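Local atomic coordinates of 3-oxosteroid 1-dehydrogenase (Sterolibacterium denitrificans, PDB entry 7P18), a protein that probably oxidises 3-oxosteroids to their delta-1-unsaturated products with FAD as cofactor, passing the electrons on to an acceptor. Residues E69-Y73 with K126-R130; Y115-Y119 with A535-A539. Residue numbers count along the deposited sequence, not the author numbering.

Contact 1 of 2, residues E69-Y73 with K126-R130; sequences EALTY and KPGGR
R130 reaches across from the loop with its side chain nearly straight (chi1 m, chi2 and chi3 t) and lays its guanidinium against one flank of a helical turn. Residues 69-73 are regular alpha helix, with Y73 N bonded to E69 O at 3.0 Å; 126-130 form an irregular loop. The backbones stay well apart, the closest CA atoms being those of A70 and K126 at 8.9 Å, so side chains span the gap and bury 201 Å² in all. R130 NH2 lies 3.7 Å from A70 CA, and A70 CB sits over one face of the guanidinium. R130 NH1 stands 3.9 Å from Y73 CD2, over a face of the ring; with R130 CZ 5.5 Å from the ring centroid, the cation-pi attraction is weak at most. Charge pairing completes the contact: K126 (chi1 and chi2 m, then t, t) brings NZ to 2.8 Å from E69 OE2, a salt bridge, while E69 OE1 bonds S66. R130 itself forms salt bridges with D65 and D117. A salt bridge and a packed guanidinium thus join helix 67-78, whose A70 and L71 also pack on helix 84-104, to the loop leading into strand 131-138.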
ATOM      1  N   GLU A  69      -1.750  -4.251 -24.849  1.00 23.39           N
ATOM      2  CA  GLU A  69      -2.239  -2.971 -24.263  1.00 22.59           C
ATOM      3  C   GLU A  69      -1.550  -2.721 -22.899  1.00 19.78           C
ATOM      4  O   GLU A  69      -1.137  -1.556 -22.641  1.00 20.48           O
ATOM      5  CB  GLU A  69      -3.764  -2.977 -24.104  1.00 23.72           C
ATOM      6  CG  GLU A  69      -4.518  -2.783 -25.406  1.00 26.35           C
ATOM      7  CD  GLU A  69      -5.962  -3.164 -25.233  1.00 22.32           C
ATOM      8  OE1 GLU A  69      -6.221  -4.379 -25.034  1.00 27.94           O
ATOM      9  OE2 GLU A  69      -6.805  -2.244 -25.207  1.00 22.64           O
ATOM     10  N   ALA A  70      -1.457  -3.749 -22.052  1.00 21.22           N
ATOM     11  CA  ALA A  70      -0.850  -3.678 -20.713  1.00 22.48           C
ATOM     12  C   ALA A  70       0.639  -3.343 -20.850  1.00 22.83           C
ATOM     13  O   ALA A  70       1.167  -2.559 -20.021  1.00 20.63           O
ATOM     14  CB  ALA A  70      -1.103  -4.942 -19.943  1.00 21.26           C
ATOM     15  N   LEU A  71       1.305  -3.885 -21.856  1.00 21.12           N
ATOM     16  CA  LEU A  71       2.744  -3.584 -22.078  1.00 22.19           C
ATOM     17  C   LEU A  71       2.878  -2.129 -22.531  1.00 20.71           C
ATOM     18  O   LEU A  71       3.794  -1.440 -22.050  1.00 24.16           O
ATOM     19  CB  LEU A  71       3.369  -4.554 -23.099  1.00 22.37           C
ATOM     20  CG  LEU A  71       4.846  -4.285 -23.406  1.00 22.00           C
ATOM     21  CD1 LEU A  71       5.707  -4.504 -22.168  1.00 23.04           C
ATOM     22  CD2 LEU A  71       5.334  -5.157 -24.554  1.00 25.01           C
ATOM     23  N   THR A  72       2.012  -1.642 -23.421  1.00 21.24           N
ATOM     24  CA  THR A  72       2.014  -0.234 -23.859  1.00 20.26           C
ATOM     25  C   THR A  72       1.932   0.685 -22.631  1.00 21.28           C
ATOM     26  O   THR A  72       2.737   1.616 -22.490  1.00 21.00           O
ATOM     27  CB  THR A  72       0.901  -0.009 -24.881  1.00 23.02           C
ATOM     28  OG1 THR A  72       1.275  -0.718 -26.072  1.00 23.85           O
ATOM     29  CG2 THR A  72       0.692   1.456 -25.172  1.00 22.38           C
ATOM     30  N   TYR A  73       0.964   0.421 -21.777  1.00 20.45           N
ATOM     31  CA  TYR A  73       0.739   1.171 -20.520  1.00 18.48           C
ATOM     32  C   TYR A  73       1.987   1.115 -19.624  1.00 18.84           C
ATOM     33  O   TYR A  73       2.411   2.192 -19.187  1.00 19.60           O
ATOM     34  CB  TYR A  73      -0.498   0.642 -19.835  1.00 18.13           C
ATOM     35  CG  TYR A  73      -0.944   1.411 -18.625  1.00 18.40           C
ATOM     36  CD1 TYR A  73      -1.579   2.635 -18.756  1.00 19.37           C
ATOM     37  CD2 TYR A  73      -0.769   0.903 -17.352  1.00 22.40           C
ATOM     38  CE1 TYR A  73      -2.041   3.344 -17.649  1.00 20.42           C
ATOM     39  CE2 TYR A  73      -1.226   1.598 -16.243  1.00 19.43           C
ATOM     40  CZ  TYR A  73      -1.895   2.801 -16.387  1.00 19.88           C
ATOM     41  OH  TYR A  73      -2.354   3.496 -15.279  1.00 18.82           O
ATOM     42  N   LYS A 126      -6.952   1.190 -18.723  1.00 22.87           N
ATOM     43  CA  LYS A 126      -8.324   0.626 -18.660  1.00 21.20           C
ATOM     44  C   LYS A 126      -9.125   1.392 -17.621  1.00 23.47           C
ATOM     45  O   LYS A 126      -8.588   1.930 -16.633  1.00 20.63           O
ATOM     46  CB  LYS A 126      -8.223  -0.876 -18.410  1.00 21.35           C
ATOM     47  CG  LYS A 126      -7.647  -1.664 -19.575  1.00 22.81           C
ATOM     48  CD  LYS A 126      -8.594  -1.710 -20.798  1.00 21.82           C
ATOM     49  CE  LYS A 126      -7.847  -2.161 -22.040  1.00 24.17           C
ATOM     50  NZ  LYS A 126      -8.771  -2.377 -23.187  1.00 26.01           N
ATOM     51  N   PRO A 127     -10.456   1.471 -17.840  1.00 21.89           N
ATOM     52  CA  PRO A 127     -11.353   2.184 -16.930  1.00 22.39           C
ATOM     53  C   PRO A 127     -11.824   1.388 -15.701  1.00 23.68           C
ATOM     54  O   PRO A 127     -12.539   1.933 -14.874  1.00 24.12           O
ATOM     55  CB  PRO A 127     -12.515   2.526 -17.873  1.00 21.09           C
ATOM     56  CG  PRO A 127     -12.566   1.370 -18.815  1.00 21.93           C
ATOM     57  CD  PRO A 127     -11.119   1.017 -19.082  1.00 23.94           C
ATOM     58  N   GLY A 128     -11.420   0.121 -15.593  1.00 22.46           N
ATOM     59  CA  GLY A 128     -11.744  -0.733 -14.443  1.00 21.38           C
ATOM     60  C   GLY A 128     -11.254  -2.134 -14.663  1.00 21.20           C
ATOM     61  O   GLY A 128     -10.815  -2.440 -15.775  1.00 23.71           O
ATOM     62  N   GLY A 129     -11.255  -2.944 -13.625  1.00 22.48           N
ATOM     63  CA  GLY A 129     -11.202  -4.400 -13.781  1.00 22.38           C
ATOM     64  C   GLY A 129      -9.799  -4.975 -13.681  1.00 21.99           C
ATOM     65  O   GLY A 129      -9.720  -6.177 -13.456  1.00 23.45           O
ATOM     66  N   ARG A 130      -8.715  -4.191 -13.858  1.00 20.38           N
ATOM     67  CA  ARG A 130      -7.348  -4.762 -13.675  1.00 19.67           C
ATOM     68  C   ARG A 130      -7.043  -4.939 -12.183  1.00 19.28           C
ATOM     69  O   ARG A 130      -6.451  -5.953 -11.797  1.00 21.03           O
ATOM     70  CB  ARG A 130      -6.287  -3.883 -14.347  1.00 21.03           C
ATOM     71  CG  ARG A 130      -6.409  -3.761 -15.857  1.00 23.12           C
ATOM     72  CD  ARG A 130      -5.205  -3.027 -16.420  1.00 22.15           C
ATOM     73  NE  ARG A 130      -5.043  -3.218 -17.850  1.00 22.59           N
ATOM     74  CZ  ARG A 130      -4.444  -2.362 -18.684  1.00 23.05           C
ATOM     75  NH1 ARG A 130      -3.966  -1.190 -18.273  1.00 20.76           N
ATOM     76  NH2 ARG A 130      -4.291  -2.712 -19.953  1.00 21.32           N
TER

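Contact 2 of 2, residues Y115-Y119 with A535-A539; sequences YPDYY and AYPGA. With ANB (androsta-1,4-diene-3,17-dione), chain D.
Within the Rossmann-type FAD-binding fold of the FAD-dependent oxidoreductase 2 family, two irregular loops run nearly antiparallel (170° between end-to-end directions) and border the steroid pocket. Their closest CA atoms, D117 and G538, are 4.6 Å apart, and 376 Å² is buried. The Y118 ring (chi1 m, chi2 11°) lays one face on the backbone of extended G538 (phi/psi 179/172): G538 CA lies 3.7 Å from the ring centroid, 16° off its normal, a CH-pi contact. The absent side chain leaves room beside D117 OD1. The methyl of A539 is a bump between the Y115 (chi1 t) and Y118 side chains, A539 CB lying 3.5 Å from Y118 OH and, over the face of the Y115 ring, 3.9 Å from that centroid. The rings of Y118 and Y536 are near parallel (15°) but slid apart, centroids 5.7 Å distant. At the other end Y119 (chi1 m) packs CE2 4.0 Å from A535 CB.

Hydrogen bonds fix the register: Y118 N to P537 O at 3.0 Å and Y536 N to Y119 OH at 2.9 Å, the latter hydroxyl also bonding E365. A water bridges the loops, donating to P116 O (2.8 Å) and accepting from A539 N (2.9 Å). Y118 OH bonds Y363, another pocket residue. Bound androstadienedione packs on A539, whose CB is 3.5 Å from ANB C4. Y536 (chi1 t) donates from OH to ANB O1 at 2.6 Å.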
ATOM      1  N   TYR A 115     -12.918   0.248 -10.757  1.00 24.95           N
ATOM      2  CA  TYR A 115     -11.738   0.943 -10.178  1.00 23.35           C
ATOM      3  C   TYR A 115     -10.795   1.261 -11.331  1.00 22.33           C
ATOM      4  O   TYR A 115     -10.123   0.374 -11.813  1.00 21.67           O
ATOM      5  CB  TYR A 115     -11.053   0.062  -9.148  1.00 27.40           C
ATOM      6  CG  TYR A 115     -10.294   0.803  -8.081  1.00 26.25           C
ATOM      7  CD1 TYR A 115      -9.625   2.003  -8.326  1.00 25.69           C
ATOM      8  CD2 TYR A 115     -10.244   0.269  -6.814  1.00 27.53           C
ATOM      9  CE1 TYR A 115      -8.955   2.670  -7.300  1.00 26.66           C
ATOM     10  CE2 TYR A 115      -9.601   0.933  -5.778  1.00 31.01           C
ATOM     11  CZ  TYR A 115      -8.939   2.115  -6.028  1.00 27.88           C
ATOM     12  OH  TYR A 115      -8.335   2.696  -4.944  1.00 34.12           O
ATOM     13  N   PRO A 116     -10.720   2.514 -11.818  1.00 21.59           N
ATOM     14  CA  PRO A 116      -9.905   2.827 -12.983  1.00 22.96           C
ATOM     15  C   PRO A 116      -8.406   2.762 -12.710  1.00 22.31           C
ATOM     16  O   PRO A 116      -7.985   3.010 -11.580  1.00 21.23           O
ATOM     17  CB  PRO A 116     -10.272   4.277 -13.335  1.00 22.97           C
ATOM     18  CG  PRO A 116     -11.519   4.526 -12.526  1.00 23.44           C
ATOM     19  CD  PRO A 116     -11.360   3.708 -11.284  1.00 24.22           C
ATOM     20  N   ASP A 117      -7.642   2.405 -13.752  1.00 22.01           N
ATOM     21  CA  ASP A 117      -6.166   2.576 -13.732  1.00 19.54           C
ATOM     22  C   ASP A 117      -5.832   4.039 -13.375  1.00 20.08           C
ATOM     23  O   ASP A 117      -6.608   4.959 -13.689  1.00 19.02           O
ATOM     24  CB  ASP A 117      -5.561   2.180 -15.065  1.00 19.11           C
ATOM     25  CG  ASP A 117      -5.599   0.684 -15.329  1.00 21.25           C
ATOM     26  OD1 ASP A 117      -5.845  -0.094 -14.369  1.00 20.40           O
ATOM     27  OD2 ASP A 117      -5.374   0.326 -16.486  1.00 22.18           O
ATOM     28  N   TYR A 118      -4.678   4.274 -12.756  1.00 20.30           N
ATOM     29  CA  TYR A 118      -4.360   5.625 -12.208  1.00 21.69           C
ATOM     30  C   TYR A 118      -4.005   6.644 -13.281  1.00 20.85           C
ATOM     31  O   TYR A 118      -4.008   7.828 -12.976  1.00 22.39           O
ATOM     32  CB  TYR A 118      -3.274   5.480 -11.139  1.00 21.84           C
ATOM     33  CG  TYR A 118      -3.773   4.940  -9.817  1.00 22.07           C
ATOM     34  CD1 TYR A 118      -5.041   4.388  -9.643  1.00 20.74           C
ATOM     35  CD2 TYR A 118      -2.942   4.967  -8.713  1.00 26.85           C
ATOM     36  CE1 TYR A 118      -5.456   3.874  -8.425  1.00 22.58           C
ATOM     37  CE2 TYR A 118      -3.345   4.478  -7.485  1.00 28.45           C
ATOM     38  CZ  TYR A 118      -4.613   3.953  -7.327  1.00 26.39           C
ATOM     39  OH  TYR A 118      -4.956   3.460  -6.094  1.00 27.11           O
ATOM     40  N   TYR A 119      -3.548   6.229 -14.465  1.00 20.86           N
ATOM     41  CA  TYR A 119      -3.028   7.147 -15.493  1.00 19.81           C
ATOM     42  C   TYR A 119      -3.915   7.050 -16.739  1.00 23.27           C
ATOM     43  O   TYR A 119      -3.554   6.383 -17.719  1.00 20.95           O
ATOM     44  CB  TYR A 119      -1.568   6.839 -15.842  1.00 20.79           C
ATOM     45  CG  TYR A 119      -0.595   6.811 -14.691  1.00 20.32           C
ATOM     46  CD1 TYR A 119      -0.431   7.890 -13.825  1.00 23.20           C
ATOM     47  CD2 TYR A 119       0.201   5.704 -14.484  1.00 19.01           C
ATOM     48  CE1 TYR A 119       0.477   7.830 -12.765  1.00 22.31           C
ATOM     49  CE2 TYR A 119       1.112   5.642 -13.442  1.00 20.24           C
ATOM     50  CZ  TYR A 119       1.290   6.732 -12.614  1.00 20.61           C
ATOM     51  OH  TYR A 119       2.208   6.631 -11.609  1.00 19.80           O
ATOM     52  N   ALA A 535       6.637   4.917 -10.929  1.00 20.23           N
ATOM     53  CA  ALA A 535       5.196   5.007 -11.230  1.00 19.31           C
ATOM     54  C   ALA A 535       4.411   4.046 -10.354  1.00 19.67           C
ATOM     55  O   ALA A 535       4.978   3.225  -9.631  1.00 19.46           O
ATOM     56  CB  ALA A 535       4.960   4.772 -12.699  1.00 21.09           C
ATOM     57  N   TYR A 536       3.096   4.205 -10.383  1.00 19.57           N
ATOM     58  CA  TYR A 536       2.142   3.382  -9.629  1.00 19.99           C
ATOM     59  C   TYR A 536       0.934   3.201 -10.539  1.00 19.55           C
ATOM     60  O   TYR A 536       0.202   4.159 -10.764  1.00 17.65           O
ATOM     61  CB  TYR A 536       1.754   4.132  -8.360  1.00 20.40           C
ATOM     62  CG  TYR A 536       1.196   3.307  -7.247  1.00 22.61           C
ATOM     63  CD1 TYR A 536       0.042   2.550  -7.367  1.00 26.10           C
ATOM     64  CD2 TYR A 536       1.779   3.406  -5.987  1.00 26.65           C
ATOM     65  CE1 TYR A 536      -0.453   1.807  -6.286  1.00 28.85           C
ATOM     66  CE2 TYR A 536       1.279   2.716  -4.894  1.00 25.82           C
ATOM     67  CZ  TYR A 536       0.186   1.882  -5.054  1.00 30.42           C
ATOM     68  OH  TYR A 536      -0.235   1.200  -3.942  1.00 34.67           O
ATOM     69  N   PRO A 537       0.817   2.039 -11.221  1.00 22.08           N
ATOM     70  CA  PRO A 537      -0.080   1.932 -12.379  1.00 20.40           C
ATOM     71  C   PRO A 537      -1.582   1.953 -12.064  1.00 19.95           C
ATOM     72  O   PRO A 537      -2.385   2.403 -12.896  1.00 21.32           O
ATOM     73  CB  PRO A 537       0.328   0.585 -12.981  1.00 22.00           C
ATOM     74  CG  PRO A 537       0.868  -0.202 -11.823  1.00 22.74           C
ATOM     75  CD  PRO A 537       1.647   0.842 -11.044  1.00 21.27           C
ATOM     76  N   GLY A 538      -1.923   1.472 -10.878  1.00 19.67           N
ATOM     77  CA  GLY A 538      -3.292   1.306 -10.400  1.00 20.65           C
ATOM     78  C   GLY A 538      -3.287   0.715  -9.018  1.00 21.76           C
ATOM     79  O   GLY A 538      -2.201   0.281  -8.540  1.00 20.84           O
ATOM     80  N   ALA A 539      -4.448   0.659  -8.392  1.00 20.57           N
ATOM     81  CA  ALA A 539      -4.583   0.036  -7.062  1.00 21.57           C
ATOM     82  C   ALA A 539      -4.076  -1.403  -7.132  1.00 21.76           C
ATOM     83  O   ALA A 539      -4.513  -2.158  -8.044  1.00 21.66           O
ATOM     84  CB  ALA A 539      -6.012   0.156  -6.590  1.00 23.02           C
TER
HETATM   85  C1  ANB D 602      -4.296   1.749  -1.290  0.77 58.59           C
HETATM   86  C10 ANB D 602      -5.745   1.537  -1.610  0.77 57.18           C
HETATM   87  C11 ANB D 602      -6.423   2.122   0.847  0.77 64.73           C
HETATM   88  C12 ANB D 602      -7.404   1.907   2.009  0.77 68.97           C
HETATM   89  C13 ANB D 602      -8.835   1.865   1.504  0.77 71.57           C
HETATM   90  C14 ANB D 602      -8.940   0.705   0.505  0.77 69.75           C
HETATM   91  C15 ANB D 602     -10.452   0.515   0.321  0.77 70.23           C
HETATM   92  C16 ANB D 602     -11.031   0.797   1.719  0.77 71.86           C
HETATM   93  C17 ANB D 602      -9.924   1.479   2.495  0.77 73.67           C
HETATM   94  C18 ANB D 602      -9.299   3.226   0.932  0.77 70.34           C
HETATM   95  C19 ANB D 602      -6.265   2.862  -2.235  0.77 59.71           C
HETATM   96  C2  ANB D 602      -3.294   1.445  -2.116  0.77 58.87           C
HETATM   97  C3  ANB D 602      -3.522   0.599  -3.287  0.77 47.96           C
HETATM   98  C4  ANB D 602      -4.838  -0.026  -3.328  0.77 50.90           C
HETATM   99  C5  ANB D 602      -5.888   0.428  -2.630  0.77 54.20           C
HETATM  100  C6  ANB D 602      -7.274  -0.088  -2.899  0.77 57.28           C
HETATM  101  C7  ANB D 602      -8.089  -0.338  -1.638  0.77 61.87           C
HETATM  102  C8  ANB D 602      -8.049   0.877  -0.722  0.77 65.05           C
HETATM  103  C9  ANB D 602      -6.577   1.142  -0.329  0.77 60.21           C
HETATM  104  O1  ANB D 602      -2.654   0.403  -4.148  0.77 29.33           O
HETATM  105  O2  ANB D 602      -9.934   1.692   3.686  0.77 68.66           O
HETATM  106  O   HOH W   1      -6.491   0.956 -10.388  1.00 21.95           O

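How the contacts relate
The two contacts lie side by side, centres 9 Å apart, on the same side of the chain's centre. Their segments alternate along the chain, in the order 69-73, 115-119, 126-130, 535-539. Segments 115-119 and 126-130 belong to the single connection between strands 109-111 and 131-138, so one long loop faces helix 67-78 in contact 1 and the segment before helix 543-559 in contact 2. Two polar links join them directly: R130 NH1 to D117 OD2 at 2.7 Å, a salt bridge, and Y73 OH to P537 O at 2.6 Å, a probable hydrogen bond. Contact 1 thus lies directly against the loops that line the steroid pocket, with the side chain of Y73 about 12 Å from the bound ANB.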